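Local structure of EreC (Klebsiella pneumoniae, 6XCQ) at residues 101-106 against 158-163. The protein is an erythromycin esterase that probably inactivates erythromycin and related macrolides by hydrolysing the lactone ester, giving resistance. The protein carries 1 engineered substitution. Numbering follows the deposited sequence.
Sequences AIQASR and PNTLNP
Gln103 on helix 101-112 reaches across to Pro158 and Asn159 in the loop after strand 151-154. The bond from its CA to CB points toward that loop. CG stands anti to the carbonyl carbon (chi1 -77°), and the chain stays extended through CD, which lies 3.7 Å from Asn159 OD1. Gln103 OE1 accepts from Asn159 N at 3.1 Å, a fairly straight bond with the donor tilted 27° from the carbonyl plane. The same OE1 touches Pro158 CA at 3.5 Å and also accepts from the backbone N of Gly100. Gln103 NE2 donates to Asn159 OD1 at 2.9 Å. That oxygen lies close to the Gln103 amide plane, but the donor sits well above the carbonyl plane of Asn159, and the two amides are turned 68° against each other. NE2 has a second acceptor in Asp125 and meets Thr160 CG2 at 4.1 Å. These bonds fix the rotation of the buried Gln103 amide. The Asn159 amide is held at its other end, where ND2 bonds Thr128 OG1 and Glu98 O. Asn159 therefore ties the loop to the segment ahead of helix 101-112 as well. Gln103 thus clamps the start of a type I beta turn, Pro158 to Leu161, overlapped by an ST turn, in which Thr160 OG1 accepts from Asn162 N. The contact joins loop and helix that follow neighbouring parallel strands, 151-154 and 94-97, at the edge of the mixed sheet that ends in strand 151-154.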
loop_
_atom_site.group_PDB
_atom_site.type_symbol
_atom_site.label_atom_id
_atom_site.label_comp_id
_atom_site.label_asym_id
_atom_site.label_seq_id
_atom_site.Cartn_x
_atom_site.Cartn_y
_atom_site.Cartn_z
ATOM N N ALA A 101 -9.243 4.817 3.256
ATOM C CA ALA A 101 -9.421 6.269 3.240
ATOM C C ALA A 101 -9.710 6.815 4.630
ATOM O O ALA A 101 -9.211 7.877 5.006
ATOM C CB ALA A 101 -10.568 6.652 2.296
ATOM N N ILE A 102 -10.535 6.118 5.399
ATOM C CA ILE A 102 -10.863 6.610 6.730
ATOM C C ILE A 102 -9.677 6.424 7.675
ATOM O O ILE A 102 -9.370 7.300 8.492
ATOM C CB ILE A 102 -12.124 5.908 7.246
ATOM C CG1 ILE A 102 -13.329 6.313 6.372
ATOM C CG2 ILE A 102 -12.355 6.261 8.704
ATOM C CD1 ILE A 102 -14.603 5.545 6.661
ATOM N N GLN A 103 -9.004 5.275 7.596
ATOM C CA GLN A 103 -7.772 5.105 8.357
ATOM C C GLN A 103 -6.798 6.237 8.073
ATOM O O GLN A 103 -6.162 6.772 8.986
ATOM C CB GLN A 103 -7.130 3.756 8.016
ATOM C CG GLN A 103 -7.789 2.567 8.678
ATOM C CD GLN A 103 -7.137 1.254 8.281
ATOM O OE1 GLN A 103 -6.932 0.978 7.096
ATOM N NE2 GLN A 103 -6.801 0.438 9.275
ATOM N N ALA A 104 -6.688 6.638 6.810
ATOM C CA ALA A 104 -5.731 7.683 6.468
ATOM C C ALA A 104 -6.165 9.051 6.982
ATOM O O ALA A 104 -5.310 9.886 7.287
ATOM C CB ALA A 104 -5.517 7.734 4.951
ATOM N N SER A 105 -7.473 9.330 7.048
ATOM C CA SER A 105 -7.892 10.634 7.566
ATOM C C SER A 105 -7.455 10.806 9.016
ATOM O O SER A 105 -7.045 11.899 9.423
ATOM C CB SER A 105 -9.409 10.813 7.430
ATOM O OG SER A 105 -10.091 9.800 8.142
ATOM N N ARG A 106 -7.497 9.726 9.795
ATOM C CA ARG A 106 -7.005 9.768 11.168
ATOM C C ARG A 106 -5.500 9.994 11.207
ATOM O O ARG A 106 -5.000 10.727 12.064
ATOM C CB ARG A 106 -7.370 8.475 11.889
ATOM C CG ARG A 106 -8.870 8.228 11.907
ATOM C CD ARG A 106 -9.219 7.003 12.717
ATOM N NE ARG A 106 -10.664 6.808 12.773
ATOM C CZ ARG A 106 -11.307 5.775 12.236
ATOM N NH1 ARG A 106 -10.635 4.815 11.603
ATOM N NH2 ARG A 106 -12.628 5.699 12.344
ATOM N N PRO A 158 -9.702 -0.874 3.900
ATOM C CA PRO A 158 -9.235 -0.919 5.290
ATOM C C PRO A 158 -8.290 -2.098 5.459
ATOM O O PRO A 158 -8.643 -3.236 5.117
ATOM C CB PRO A 158 -10.537 -1.080 6.099
ATOM C CG PRO A 158 -11.523 -1.597 5.130
ATOM C CD PRO A 158 -11.173 -0.919 3.832
ATOM N N ASN A 159 -7.063 -1.846 5.923
ATOM C CA ASN A 159 -6.122 -2.964 5.979
ATOM C C ASN A 159 -6.505 -3.983 7.049
ATOM O O ASN A 159 -5.822 -5.005 7.202
ATOM C CB ASN A 159 -4.684 -2.458 6.159
ATOM C CG ASN A 159 -4.494 -1.601 7.391
ATOM O OD1 ASN A 159 -5.135 -1.799 8.417
ATOM N ND2 ASN A 159 -3.567 -0.649 7.299
ATOM N N THR A 160 -7.599 -3.728 7.765
ATOM C CA THR A 160 -8.255 -4.694 8.636
ATOM C C THR A 160 -9.283 -5.542 7.911
ATOM O O THR A 160 -9.739 -6.541 8.480
ATOM C CB THR A 160 -8.979 -3.969 9.775
ATOM O OG1 THR A 160 -9.885 -3.022 9.200
ATOM C CG2 THR A 160 -7.996 -3.238 10.685
ATOM N N LEU A 161 -9.673 -5.148 6.684
ATOM C CA LEU A 161 -10.856 -5.682 5.988
ATOM C C LEU A 161 -12.103 -5.625 6.877
ATOM O O LEU A 161 -13.034 -6.412 6.732
ATOM C CB LEU A 161 -10.623 -7.106 5.452
ATOM C CG LEU A 161 -9.428 -7.261 4.496
ATOM C CD1 LEU A 161 -9.307 -8.694 3.926
ATOM C CD2 LEU A 161 -9.498 -6.240 3.363
ATOM N N ASN A 162 -12.154 -4.656 7.787
ATOM C CA ASN A 162 -13.351 -4.456 8.588
ATOM C C ASN A 162 -14.163 -3.334 7.952
ATOM O O ASN A 162 -13.695 -2.186 7.934
ATOM C CB ASN A 162 -12.977 -4.099 10.025
ATOM C CG ASN A 162 -14.189 -3.794 10.898
ATOM O OD1 ASN A 162 -15.337 -3.748 10.430
ATOM N ND2 ASN A 162 -13.933 -3.582 12.184
ATOM N N PRO A 163 -15.358 -3.605 7.424
ATOM C CA PRO A 163 -16.137 -2.560 6.730
ATOM C C PRO A 163 -16.880 -1.595 7.637
ATOM O O PRO A 163 -17.614 -0.739 7.121
ATOM C CB PRO A 163 -17.136 -3.378 5.902
ATOM C CG PRO A 163 -17.389 -4.591 6.744
ATOM C CD PRO A 163 -16.035 -4.914 7.392
#